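Long-range contacts in Gp15 protein (Listeria phage PSA, PDB 6R5W), which probably recognises the Listeria cell surface as the phage's homotrimeric receptor binding protein, of which this chain is the C-terminal part with its coiled-coil stem and beta-rich head: residues T112-D117 and Y166-V171; S58-V63 and R80-G85; W120-S125 and I139-S144; V90-I95 and T159-I164. All blocks are in the same frame, centred on the assembly; numbering follows the deposited sequence.

Contact 1: residues T112-D117 and Y166-V171; sequences TFLAPD and YLTKEV. With CD (cadmium ion), chain I; CD (cadmium ion), chain G.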
loop_
_atom_site.group_PDB
_atom_site.type_symbol
_atom_site.label_atom_id
_atom_site.label_comp_id
_atom_site.label_asym_id
_atom_site.label_seq_id
_atom_site.Cartn_x
_atom_site.Cartn_y
_atom_site.Cartn_z
ATOM N N THR A 112 20.086 -9.550 8.602
ATOM C CA THR A 112 20.187 -8.319 9.384
ATOM C C THR A 112 19.285 -7.177 8.863
ATOM O O THR A 112 18.784 -6.361 9.648
ATOM C CB THR A 112 21.664 -7.852 9.456
ATOM O OG1 THR A 112 22.178 -7.560 8.155
ATOM C CG2 THR A 112 22.502 -8.935 10.075
ATOM N N PHE A 113 19.098 -7.050 7.534
ATOM C CA PHE A 113 18.216 -5.989 7.075
ATOM C C PHE A 113 16.723 -6.244 7.431
ATOM O O PHE A 113 15.880 -5.332 7.236
ATOM C CB PHE A 113 18.332 -5.739 5.561
ATOM C CG PHE A 113 17.689 -6.813 4.679
ATOM C CD1 PHE A 113 18.334 -7.979 4.387
ATOM C CD2 PHE A 113 16.433 -6.613 4.138
ATOM C CE1 PHE A 113 17.768 -8.933 3.575
ATOM C CE2 PHE A 113 15.851 -7.581 3.347
ATOM C CZ PHE A 113 16.527 -8.738 3.074
ATOM N N LEU A 114 16.380 -7.428 7.944
ATOM C CA LEU A 114 15.026 -7.685 8.434
ATOM C C LEU A 114 14.989 -7.691 9.958
ATOM O O LEU A 114 14.099 -8.273 10.549
ATOM C CB LEU A 114 14.498 -8.994 7.863
ATOM C CG LEU A 114 14.352 -8.963 6.338
ATOM C CD1 LEU A 114 13.728 -10.286 5.906
ATOM C CD2 LEU A 114 13.509 -7.771 5.860
ATOM N N ALA A 115 15.973 -7.072 10.626
ATOM C CA ALA A 115 15.897 -6.988 12.087
ATOM C C ALA A 115 14.648 -6.209 12.511
ATOM O O ALA A 115 14.283 -5.218 11.876
ATOM C CB ALA A 115 17.150 -6.291 12.640
ATOM N N PRO A 116 13.976 -6.610 13.593
ATOM C CA PRO A 116 12.740 -5.920 13.995
ATOM C C PRO A 116 12.977 -4.553 14.629
ATOM O O PRO A 116 14.007 -4.330 15.273
ATOM C CB PRO A 116 12.114 -6.881 15.021
ATOM C CG PRO A 116 13.276 -7.617 15.576
ATOM C CD PRO A 116 14.272 -7.780 14.420
ATOM N N ASP A 117 11.985 -3.677 14.515
ATOM C CA ASP A 117 11.919 -2.469 15.335
ATOM C C ASP A 117 11.469 -2.901 16.724
ATOM O O ASP A 117 10.303 -3.217 16.929
ATOM C CB ASP A 117 10.987 -1.428 14.746
ATOM C CG ASP A 117 11.156 -0.053 15.392
ATOM O OD1 ASP A 117 12.063 0.021 16.197
ATOM O OD2 ASP A 117 10.383 0.863 15.120
ATOM N N TYR A 166 5.978 -8.906 11.680
ATOM C CA TYR A 166 6.520 -7.731 12.383
ATOM C C TYR A 166 7.042 -6.709 11.368
ATOM O O TYR A 166 7.266 -7.020 10.198
ATOM C CB TYR A 166 7.649 -8.148 13.337
ATOM C CG TYR A 166 8.856 -8.674 12.631
ATOM C CD1 TYR A 166 8.962 -10.037 12.270
ATOM C CD2 TYR A 166 9.916 -7.827 12.292
ATOM C CE1 TYR A 166 10.021 -10.501 11.637
ATOM C CE2 TYR A 166 11.013 -8.296 11.638
ATOM C CZ TYR A 166 11.087 -9.667 11.300
ATOM O OH TYR A 166 12.149 -10.179 10.606
ATOM N N LEU A 167 7.275 -5.498 11.853
ATOM C CA LEU A 167 7.898 -4.413 11.108
ATOM C C LEU A 167 9.369 -4.193 11.488
ATOM O O LEU A 167 9.740 -4.263 12.650
ATOM C CB LEU A 167 7.136 -3.108 11.382
ATOM C CG LEU A 167 5.735 -3.027 10.790
ATOM C CD1 LEU A 167 4.907 -1.985 11.473
ATOM C CD2 LEU A 167 5.832 -2.759 9.279
ATOM N N THR A 168 10.178 -3.857 10.508
ATOM C CA THR A 168 11.570 -3.450 10.682
ATOM C C THR A 168 11.697 -1.953 11.036
ATOM O O THR A 168 10.725 -1.199 11.150
ATOM C CB THR A 168 12.348 -3.778 9.410
ATOM O OG1 THR A 168 11.827 -2.921 8.406
ATOM C CG2 THR A 168 12.244 -5.265 9.052
ATOM N N LYS A 169 12.947 -1.535 11.297
ATOM C CA LYS A 169 13.233 -0.129 11.621
ATOM C C LYS A 169 13.199 0.790 10.392
ATOM O O LYS A 169 13.255 0.357 9.236
ATOM C CB LYS A 169 14.601 -0.029 12.312
ATOM C CG LYS A 169 14.617 -0.690 13.666
ATOM C CD LYS A 169 16.059 -0.559 14.314
ATOM C CE LYS A 169 16.033 0.055 15.662
ATOM N NZ LYS A 169 15.313 -0.778 16.655
ATOM N N GLU A 170 13.124 2.087 10.676
ATOM C CA GLU A 170 13.083 3.160 9.699
ATOM C C GLU A 170 14.462 3.375 9.098
ATOM O O GLU A 170 15.297 4.095 9.660
ATOM C CB GLU A 170 12.613 4.417 10.406
ATOM C CG GLU A 170 11.951 5.313 9.490
ATOM C CD GLU A 170 10.727 4.721 9.075
ATOM O OE1 GLU A 170 9.832 4.557 9.956
ATOM O OE2 GLU A 170 10.641 4.394 7.846
ATOM N N VAL A 171 14.708 2.748 7.954
ATOM C CA VAL A 171 16.038 2.718 7.339
ATOM C C VAL A 171 15.888 2.929 5.837
ATOM O O VAL A 171 15.173 2.182 5.168
ATOM C CB VAL A 171 16.783 1.405 7.612
ATOM C CG1 VAL A 171 18.158 1.462 6.877
ATOM C CG2 VAL A 171 16.957 1.169 9.055
HETATM CD CD CD I . 8.897 6.124 8.057
HETATM CD CD CD G . 11.715 2.486 16.201
HETATM O O HOH W 1 15.545 -3.031 10.884
HETATM O O HOH W 2 8.615 -4.575 15.182
HETATM O O HOH W 3 12.919 2.728 13.837
HETATM O O HOH W 4 13.686 3.145 17.466
HETATM O O HOH W 5 10.227 2.211 18.265
HETATM O O HOH W 6 10.257 4.507 15.692
#

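Contact 2: residues S58-V63 and R80-G85; sequences SSVQSV and RYIKFG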
loop_
_atom_site.group_PDB
_atom_site.type_symbol
_atom_site.label_atom_id
_atom_site.label_comp_id
_atom_site.label_asym_id
_atom_site.label_seq_id
_atom_site.Cartn_x
_atom_site.Cartn_y
_atom_site.Cartn_z
ATOM N N SER A 58 5.553 -2.058 -4.170
ATOM C CA SER A 58 4.608 -2.792 -3.334
ATOM C C SER A 58 4.622 -4.287 -3.627
ATOM O O SER A 58 3.736 -5.014 -3.173
ATOM C CB SER A 58 3.205 -2.205 -3.512
ATOM O OG SER A 58 2.749 -2.425 -4.813
ATOM N N SER A 59 5.598 -4.745 -4.368
ATOM C CA SER A 59 5.696 -6.156 -4.672
ATOM C C SER A 59 6.346 -6.944 -3.528
ATOM O O SER A 59 7.152 -6.429 -2.732
ATOM C CB SER A 59 6.461 -6.337 -5.979
ATOM O OG SER A 59 5.686 -5.811 -7.073
ATOM N N VAL A 60 5.921 -8.196 -3.417
ATOM C CA VAL A 60 6.377 -9.056 -2.327
ATOM C C VAL A 60 7.730 -9.655 -2.657
ATOM O O VAL A 60 7.914 -10.292 -3.691
ATOM C CB VAL A 60 5.341 -10.133 -2.014
ATOM C CG1 VAL A 60 5.836 -11.094 -0.980
ATOM C CG2 VAL A 60 4.001 -9.554 -1.619
ATOM N N GLN A 61 8.658 -9.546 -1.710
ATOM C CA GLN A 61 10.001 -10.113 -1.771
ATOM C C GLN A 61 10.099 -11.330 -0.847
ATOM O O GLN A 61 9.297 -11.495 0.059
ATOM C CB GLN A 61 11.030 -9.059 -1.318
ATOM C CG GLN A 61 10.816 -7.574 -1.695
ATOM C CD GLN A 61 11.299 -7.274 -3.080
ATOM O OE1 GLN A 61 10.507 -6.892 -3.958
ATOM N NE2 GLN A 61 12.611 -7.409 -3.282
ATOM N N SER A 62 11.075 -12.226 -1.080
ATOM C CA SER A 62 11.226 -13.386 -0.222
ATOM C C SER A 62 12.695 -13.731 0.008
ATOM O O SER A 62 13.538 -13.450 -0.850
ATOM C CB SER A 62 10.492 -14.631 -0.787
ATOM O OG SER A 62 11.245 -15.157 -1.825
ATOM N N VAL A 63 12.978 -14.331 1.161
ATOM C CA VAL A 63 14.274 -14.954 1.447
ATOM C C VAL A 63 14.039 -16.284 2.121
ATOM O O VAL A 63 13.102 -16.435 2.909
ATOM C CB VAL A 63 15.223 -14.106 2.364
ATOM C CG1 VAL A 63 15.594 -12.879 1.722
ATOM C CG2 VAL A 63 14.565 -13.875 3.760
ATOM N N ARG A 80 8.695 -13.661 3.819
ATOM C CA ARG A 80 8.223 -12.788 2.755
ATOM C C ARG A 80 8.069 -11.397 3.314
ATOM O O ARG A 80 7.719 -11.233 4.492
ATOM C CB ARG A 80 6.895 -13.272 2.208
ATOM C CG ARG A 80 7.033 -14.662 1.600
ATOM C CD ARG A 80 5.739 -15.198 0.983
ATOM N NE ARG A 80 5.984 -16.567 0.398
ATOM C CZ ARG A 80 5.797 -17.708 1.047
ATOM N NH1 ARG A 80 5.385 -17.753 2.329
ATOM N NH2 ARG A 80 5.999 -18.858 0.442
ATOM N N TYR A 81 8.386 -10.403 2.512
ATOM C CA TYR A 81 8.373 -9.042 3.059
ATOM C C TYR A 81 7.986 -8.002 2.019
ATOM O O TYR A 81 8.190 -8.181 0.808
ATOM C CB TYR A 81 9.711 -8.690 3.689
ATOM C CG TYR A 81 10.920 -8.767 2.774
ATOM C CD1 TYR A 81 11.591 -10.006 2.538
ATOM C CD2 TYR A 81 11.421 -7.628 2.182
ATOM C CE1 TYR A 81 12.718 -10.054 1.714
ATOM C CE2 TYR A 81 12.587 -7.667 1.373
ATOM C CZ TYR A 81 13.193 -8.874 1.131
ATOM O OH TYR A 81 14.294 -8.903 0.295
ATOM N N ILE A 82 7.407 -6.929 2.518
ATOM C CA ILE A 82 6.834 -5.883 1.688
ATOM C C ILE A 82 7.352 -4.532 2.150
ATOM O O ILE A 82 7.275 -4.224 3.341
ATOM C CB ILE A 82 5.307 -5.888 1.779
ATOM C CG1 ILE A 82 4.726 -7.249 1.436
ATOM C CG2 ILE A 82 4.689 -4.826 0.814
ATOM C CD1 ILE A 82 3.137 -7.390 1.781
ATOM N N LYS A 83 7.726 -3.678 1.212
ATOM C CA LYS A 83 8.171 -2.333 1.554
ATOM C C LYS A 83 6.986 -1.438 1.895
ATOM O O LYS A 83 6.004 -1.385 1.162
ATOM C CB LYS A 83 8.970 -1.734 0.375
ATOM C CG LYS A 83 9.539 -0.367 0.651
ATOM C CD LYS A 83 10.313 0.149 -0.581
ATOM C CE LYS A 83 11.000 1.510 -0.317
ATOM N NZ LYS A 83 9.982 2.619 -0.278
ATOM N N PHE A 84 7.086 -0.726 3.032
ATOM C CA PHE A 84 6.162 0.327 3.391
ATOM C C PHE A 84 6.988 1.508 3.828
ATOM O O PHE A 84 7.563 1.465 4.903
ATOM C CB PHE A 84 5.219 -0.096 4.511
ATOM C CG PHE A 84 4.178 -1.049 4.025
ATOM C CD1 PHE A 84 3.134 -0.577 3.234
ATOM C CD2 PHE A 84 4.282 -2.406 4.299
ATOM C CE1 PHE A 84 2.170 -1.476 2.764
ATOM C CE2 PHE A 84 3.348 -3.276 3.828
ATOM C CZ PHE A 84 2.301 -2.815 3.075
ATOM N N GLY A 85 7.044 2.529 3.011
ATOM C CA GLY A 85 7.925 3.651 3.286
ATOM C C GLY A 85 9.352 3.169 3.358
ATOM O O GLY A 85 9.839 2.474 2.489
HETATM O O HOH W 7 7.911 -4.209 -1.547
HETATM O O HOH W 8 15.196 -11.086 -0.954
#

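Contact 3: residues W120-S125 and I139-S144; sequences WNKLYS and IYLSVS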
loop_
_atom_site.group_PDB
_atom_site.type_symbol
_atom_site.label_atom_id
_atom_site.label_comp_id
_atom_site.label_asym_id
_atom_site.label_seq_id
_atom_site.Cartn_x
_atom_site.Cartn_y
_atom_site.Cartn_z
ATOM N N TRP A 120 13.777 -5.141 22.850
ATOM C CA TRP A 120 14.021 -6.421 23.492
ATOM C C TRP A 120 13.223 -7.455 22.690
ATOM O O TRP A 120 12.681 -7.151 21.617
ATOM C CB TRP A 120 13.597 -6.365 24.984
ATOM C CG TRP A 120 14.229 -7.476 25.843
ATOM C CD1 TRP A 120 15.537 -7.578 26.231
ATOM C CD2 TRP A 120 13.544 -8.567 26.447
ATOM N NE1 TRP A 120 15.716 -8.713 27.000
ATOM C CE2 TRP A 120 14.500 -9.323 27.166
ATOM C CE3 TRP A 120 12.200 -9.003 26.433
ATOM C CZ2 TRP A 120 14.161 -10.496 27.876
ATOM C CZ3 TRP A 120 11.867 -10.152 27.125
ATOM C CH2 TRP A 120 12.865 -10.887 27.866
ATOM N N ASN A 121 13.178 -8.671 23.191
ATOM C CA ASN A 121 12.450 -9.724 22.475
ATOM C C ASN A 121 11.006 -9.341 22.245
ATOM O O ASN A 121 10.374 -8.748 23.091
ATOM C CB ASN A 121 12.476 -11.021 23.269
ATOM C CG ASN A 121 13.846 -11.527 23.429
ATOM O OD1 ASN A 121 14.491 -11.857 22.481
ATOM N ND2 ASN A 121 14.320 -11.568 24.663
ATOM N N LYS A 122 10.449 -9.766 21.105
ATOM C CA LYS A 122 9.014 -9.767 20.857
ATOM C C LYS A 122 8.486 -11.193 21.054
ATOM O O LYS A 122 9.132 -12.182 20.647
ATOM C CB LYS A 122 8.755 -9.269 19.436
ATOM C CG LYS A 122 9.181 -7.779 19.212
ATOM C CD LYS A 122 9.166 -7.363 17.719
ATOM C CE LYS A 122 7.750 -7.366 17.219
ATOM N NZ LYS A 122 6.987 -6.348 17.813
ATOM N N LEU A 123 7.294 -11.295 21.637
ATOM C CA LEU A 123 6.748 -12.573 22.092
ATOM C C LEU A 123 5.560 -12.989 21.229
ATOM O O LEU A 123 4.586 -12.248 21.126
ATOM C CB LEU A 123 6.241 -12.509 23.538
ATOM C CG LEU A 123 7.271 -12.683 24.650
ATOM C CD1 LEU A 123 8.567 -12.001 24.445
ATOM C CD2 LEU A 123 6.583 -12.309 26.027
ATOM N N TYR A 124 5.597 -14.208 20.725
ATOM C CA TYR A 124 4.543 -14.736 19.864
ATOM C C TYR A 124 4.022 -16.070 20.350
ATOM O O TYR A 124 4.816 -16.958 20.712
ATOM C CB TYR A 124 5.092 -14.930 18.445
ATOM C CG TYR A 124 5.437 -13.647 17.738
ATOM C CD1 TYR A 124 6.692 -13.061 17.872
ATOM C CD2 TYR A 124 4.459 -12.975 16.964
ATOM C CE1 TYR A 124 6.999 -11.887 17.203
ATOM C CE2 TYR A 124 4.764 -11.784 16.318
ATOM C CZ TYR A 124 6.017 -11.250 16.438
ATOM O OH TYR A 124 6.351 -10.061 15.814
ATOM N N SER A 125 2.702 -16.219 20.288
ATOM C CA SER A 125 2.033 -17.515 20.480
ATOM C C SER A 125 2.011 -18.263 19.146
ATOM O O SER A 125 1.627 -17.699 18.122
ATOM C CB SER A 125 0.609 -17.299 20.964
ATOM O OG SER A 125 -0.050 -18.581 21.018
ATOM N N ILE A 139 7.255 -18.232 21.482
ATOM C CA ILE A 139 8.399 -17.992 20.621
ATOM C C ILE A 139 8.830 -16.535 20.801
ATOM O O ILE A 139 8.002 -15.626 20.733
ATOM C CB ILE A 139 8.091 -18.297 19.128
ATOM C CG1 ILE A 139 7.643 -19.746 18.995
ATOM C CG2 ILE A 139 9.290 -17.964 18.295
ATOM C CD1 ILE A 139 7.439 -20.194 17.494
ATOM N N TYR A 140 10.123 -16.326 20.991
ATOM C CA TYR A 140 10.685 -15.008 21.028
ATOM C C TYR A 140 11.345 -14.646 19.719
ATOM O O TYR A 140 12.054 -15.447 19.131
ATOM C CB TYR A 140 11.745 -14.855 22.112
ATOM C CG TYR A 140 11.315 -14.955 23.540
ATOM C CD1 TYR A 140 10.095 -15.428 23.919
ATOM C CD2 TYR A 140 12.232 -14.596 24.549
ATOM C CE1 TYR A 140 9.745 -15.547 25.293
ATOM C CE2 TYR A 140 11.896 -14.701 25.891
ATOM C CZ TYR A 140 10.699 -15.197 26.249
ATOM O OH TYR A 140 10.363 -15.340 27.550
ATOM N N LEU A 141 11.103 -13.429 19.245
ATOM C CA LEU A 141 11.852 -12.888 18.112
ATOM C C LEU A 141 12.838 -11.917 18.724
ATOM O O LEU A 141 12.392 -10.909 19.272
ATOM C CB LEU A 141 10.927 -12.153 17.134
ATOM C CG LEU A 141 11.614 -11.551 15.943
ATOM C CD1 LEU A 141 12.218 -12.639 15.025
ATOM C CD2 LEU A 141 10.734 -10.608 15.087
ATOM N N SER A 142 14.137 -12.182 18.591
ATOM C CA SER A 142 15.147 -11.340 19.249
ATOM C C SER A 142 15.427 -10.077 18.438
ATOM O O SER A 142 15.088 -9.970 17.267
ATOM C CB SER A 142 16.452 -12.137 19.442
ATOM O OG SER A 142 17.195 -12.151 18.198
ATOM N N VAL A 143 16.120 -9.107 19.061
ATOM C CA VAL A 143 16.469 -7.903 18.386
ATOM C C VAL A 143 17.425 -8.148 17.204
ATOM O O VAL A 143 17.489 -7.315 16.300
ATOM C CB VAL A 143 17.090 -6.838 19.334
ATOM C CG1 VAL A 143 16.063 -6.416 20.363
ATOM C CG2 VAL A 143 18.344 -7.347 19.970
ATOM N N SER A 144 18.152 -9.240 17.205
ATOM C CA SER A 144 19.003 -9.596 16.087
ATOM C C SER A 144 18.274 -10.540 15.141
ATOM O O SER A 144 18.900 -11.156 14.270
ATOM C CB SER A 144 20.291 -10.214 16.593
ATOM O OG SER A 144 20.078 -11.306 17.454
HETATM O O HOH W 9 12.875 -8.136 18.821
HETATM O O HOH W 10 16.345 -9.560 21.935
#

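Contact 4: residues V90-I95 and T159-I164; sequences VIVSGI and TGLDGI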
loop_
_atom_site.group_PDB
_atom_site.type_symbol
_atom_site.label_atom_id
_atom_site.label_comp_id
_atom_site.label_asym_id
_atom_site.label_seq_id
_atom_site.Cartn_x
_atom_site.Cartn_y
_atom_site.Cartn_z
ATOM N N VAL A 90 7.296 -7.922 7.554
ATOM C CA VAL A 90 7.912 -9.236 7.397
ATOM C C VAL A 90 6.900 -10.278 7.858
ATOM O O VAL A 90 6.319 -10.153 8.947
ATOM C CB VAL A 90 9.230 -9.361 8.181
ATOM C CG1 VAL A 90 9.790 -10.804 8.038
ATOM C CG2 VAL A 90 10.246 -8.279 7.745
ATOM N N ILE A 91 6.690 -11.307 7.036
ATOM C CA ILE A 91 5.735 -12.365 7.337
ATOM C C ILE A 91 6.459 -13.703 7.207
ATOM O O ILE A 91 6.813 -14.132 6.093
ATOM C CB ILE A 91 4.490 -12.294 6.425
ATOM C CG1 ILE A 91 3.798 -10.931 6.594
ATOM C CG2 ILE A 91 3.592 -13.501 6.680
ATOM C CD1 ILE A 91 2.708 -10.658 5.615
ATOM N N VAL A 92 6.740 -14.330 8.323
ATOM C CA VAL A 92 7.496 -15.597 8.336
ATOM C C VAL A 92 6.549 -16.753 8.030
ATOM O O VAL A 92 5.363 -16.700 8.306
ATOM C CB VAL A 92 8.209 -15.815 9.702
ATOM C CG1 VAL A 92 9.079 -17.046 9.718
ATOM C CG2 VAL A 92 9.029 -14.584 10.032
ATOM N N SER A 93 7.077 -17.832 7.461
ATOM C CA SER A 93 6.305 -19.040 7.200
ATOM C C SER A 93 7.217 -20.272 7.356
ATOM O O SER A 93 8.445 -20.199 7.177
ATOM C CB SER A 93 5.687 -19.037 5.752
ATOM O OG SER A 93 6.734 -19.179 4.833
ATOM N N GLY A 94 6.569 -21.404 7.592
ATOM C CA GLY A 94 7.218 -22.679 7.682
ATOM C C GLY A 94 6.998 -23.373 9.010
ATOM O O GLY A 94 6.306 -22.878 9.897
ATOM N N ILE A 95 7.547 -24.608 9.095
ATOM C CA ILE A 95 7.369 -25.478 10.238
ATOM C C ILE A 95 8.713 -26.114 10.531
ATOM O O ILE A 95 9.381 -26.601 9.610
ATOM C CB ILE A 95 6.322 -26.559 9.981
ATOM C CG1 ILE A 95 4.944 -25.934 9.644
ATOM C CG2 ILE A 95 6.157 -27.535 11.194
ATOM C CD1 ILE A 95 3.904 -26.988 9.229
ATOM N N THR A 159 6.846 -27.391 15.316
ATOM C CA THR A 159 6.400 -26.063 15.738
ATOM C C THR A 159 6.253 -25.127 14.530
ATOM O O THR A 159 7.173 -24.985 13.701
ATOM C CB THR A 159 7.388 -25.489 16.768
ATOM O OG1 THR A 159 7.330 -26.318 17.947
ATOM C CG2 THR A 159 6.969 -24.119 17.192
ATOM N N GLY A 160 5.090 -24.464 14.427
ATOM C CA GLY A 160 4.866 -23.574 13.301
ATOM C C GLY A 160 5.434 -22.173 13.471
ATOM O O GLY A 160 5.477 -21.646 14.583
ATOM N N LEU A 161 5.875 -21.574 12.366
ATOM C CA LEU A 161 6.388 -20.197 12.361
ATOM C C LEU A 161 5.455 -19.215 11.636
ATOM O O LEU A 161 5.791 -18.027 11.510
ATOM C CB LEU A 161 7.751 -20.126 11.696
ATOM C CG LEU A 161 8.865 -21.016 12.236
ATOM C CD1 LEU A 161 10.127 -20.702 11.532
ATOM C CD2 LEU A 161 8.999 -20.844 13.737
ATOM N N ASP A 162 4.291 -19.686 11.155
ATOM C CA ASP A 162 3.432 -18.903 10.279
ATOM C C ASP A 162 2.770 -17.704 10.951
ATOM O O ASP A 162 2.201 -16.886 10.237
ATOM C CB ASP A 162 2.345 -19.844 9.685
ATOM C CG ASP A 162 2.952 -20.984 8.931
ATOM O OD1 ASP A 162 3.645 -20.669 7.956
ATOM O OD2 ASP A 162 2.775 -22.200 9.311
ATOM N N GLY A 163 2.812 -17.563 12.275
ATOM C CA GLY A 163 2.257 -16.417 12.948
ATOM C C GLY A 163 3.226 -15.293 13.272
ATOM O O GLY A 163 2.853 -14.279 13.862
ATOM N N ILE A 164 4.466 -15.391 12.869
ATOM C CA ILE A 164 5.462 -14.383 13.201
ATOM C C ILE A 164 5.416 -13.304 12.114
ATOM O O ILE A 164 5.903 -13.503 10.989
ATOM C CB ILE A 164 6.852 -15.021 13.316
ATOM C CG1 ILE A 164 6.850 -16.098 14.413
ATOM C CG2 ILE A 164 7.866 -13.887 13.665
ATOM C CD1 ILE A 164 8.084 -16.870 14.398
#

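Contact 1: residues T112-D117 and Y166-V171
Tyr166 reaches across to Leu114, its hydroxyl OH donating to the carbonyl O of Leu114 at 2.7 Å. In the head, where two antiparallel four-stranded sheets pack together in a manner consistent with a beta sandwich, the loop between strands 105-109 and 122-127 lies against the end of strand 159-167 and the residues that follow it. The tight part lies around the tyrosine. The acceptor O of Leu114 lies at the ring edge, in the ring plane. Pro116 CB packs obliquely against the same ring, 3.6 Å from Tyr166 CD2. Next to it, Thr168 presses CG2 against Leu114 CA, while its OG1 is hydrogen-bonded to Phe88 N. The nearly straight bond from Asp117 N to Leu167 O, 3.0 Å long, falls on a lone pair of the carbonyl and fixes the two backbones.

Beyond this point the contact is looser and wetter. One water joins Ala115 O to Lys169 N, and another donates to both Asp117 O and Leu167 O. The exposed Lys169 crosses Asp117 at about a right angle, and its salt bridge is weak, with NZ 3.4 Å from Asp117 OD1. The aspartate has stronger partners: Arg87 bonds OD2, and a cadmium ion that also binds four waters is chelated by both oxygens, with Asp117 OD1 at 2.5 Å and Asp117 OD2 at 2.4 Å.

Contact 2: residues S58-V63 and R80-G85
Gln61 lays its CB over one face of the Tyr81 ring, 3.4 Å from the ring centroid and 19° off the normal, a CH-pi contact displaced toward the rim. The nearest ring atom is Tyr81 CZ, 3.3 Å from Gln61 CB, and Gln61 CG continues the contact at CE2. At the ring edge, near its plane, Val63 CG1 meets Tyr81 CE1 at 4.0 Å. On the other side of the strand pair, Val60 CG2 packs on Ile82 CG1.

What positions the ring is first its own torsion, which puts CG between the backbone N and the carbonyl carbon (chi1 58°), and then the backbone. Gln61 and Tyr81 form an antiparallel hydrogen-bonded pair, with Gln61 N to Tyr81 O at 2.9 Å and Tyr81 N to Gln61 O at 2.8 Å. A water bonded to Ser62 O and to Tyr81 OH, 2.7 Å from the latter, ties the phenol to the partner strand.

Farther out, Phe88 and Phe113 each meet Tyr81 edge-to-face. The contact belongs to the beta hairpin of strands 61-65 and 72-84, entered directly from helix 36-57; strand 87-97 borders its other side, and Val60 and Ile82 also pack on the third subunit.

Contact 3: residues W120-S125 and I139-S144
Leu141 and Lys122, like Ile139 and Tyr124, are hydrogen-bonded pairs of an antiparallel beta hairpin, whose strand segments run 146° apart with axes 4.7 Å apart at their closest. The four backbone bonds include Leu141 N to Lys122 O at 2.7 Å. Between these pairs, Leu123 and Tyr140 face each other as a non-hydrogen-bonded pair, their side chains side by side and pointing the same way. Leu123 CD1 stands over one face of the Tyr140 ring, 3.9 Å from its centroid, in a CH-pi contact offset toward the rim. Asn121 comes obliquely to the same ring, its CG 3.6 Å from Tyr140 CD2. Asn121 ND2 also sits over the centre of the Trp120 ring, 3.2 Å above its plane. Tyr124 turns a ring edge to Leu141, CE1 lying 3.9 Å from Leu141 CB, while its OH bonds to Ile165 O.

Near Trp120 pairing gives way to water: one molecule donates to Trp120 O and Leu141 O, and another links Asn121 OD1 to Val143 N. Backbone bonds thus join the strands and side chains pack mainly through carbon, whereas the Lys122 ammonium salt-bridges Asp162 of the second subunit, tying the hairpin to that neighbour.

Contact 4: residues V90-I95 and T159-I164
Asp162 OD1 is gripped from two chains: Gly94 N donates to it at 3.0 Å, and Lys122 NZ of the third subunit forms a salt bridge with it. The Gly94 N-H approaches from above the carboxylate, 43° out of its plane. Ser93 packs closely on the same oxygen, with CA 3.2 Å from Asp162 OD1, while its hydroxyl bonds to Ile78 O. The other oxygen, Asp162 OD2, accepts a bond from Leu123 N of the third subunit. This buried carboxylate is therefore satisfied on both oxygens, and the nearby lysine would be expected to favour its ionised form. Chi1 of -58° sets CG anti to the carbonyl carbon, and from there OD1 reaches Gly94 N.

The aspartate stands in a type I beta turn, Leu161 to Ile164, that interrupts strand 159-167 at the margin of the antiparallel sheet. Regular pairing with strand 87-97 is broken here, and an acid side chain takes the place of a backbone acceptor for Gly94. Backbone bonds hold either side of the turn: Leu161 N to Gly94 O at 2.8 Å, and Val92 N to Ile164 O at 2.9 Å, the latter nearly straight.

Val92 fills the inner side with both methyls. CG2 lies 3.9 Å from Ile164 CG2, the two side chains running side by side, and CG1 lies 3.9 Å from Leu161 CB, the Val92 and Leu161 side chains crossing obliquely. Leu161 and Ile164 pack in turn on Ile147 of strand 146-152, and Ile95 CG2 lies 3.7 Å from Thr159 O.

Overall arrangement
After the long helix 36-57, contact 2 closes first, within the hairpin that starts the head. Strand 87-97 then opens contact 4, which closes only when strand 159-167 pairs with it. Inside that loop the chain opens contact 1 at 112-117 and then forms contact 3, whose hairpin closes locally and is nested within both. Contact 4 closes before contact 1, so these two cross. Contacts 1, 2 and 4 all reach the sheet of strands 61-65, 72-84, 87-97 and 159-167; contact 3 belongs to that of 105-109, 146-152, 136-141 and 122-127, touching contact 1 at Tyr166 and Pro116 and contact 4 through Tyr124 and Ile139. Contacts 2 and 3 do not touch.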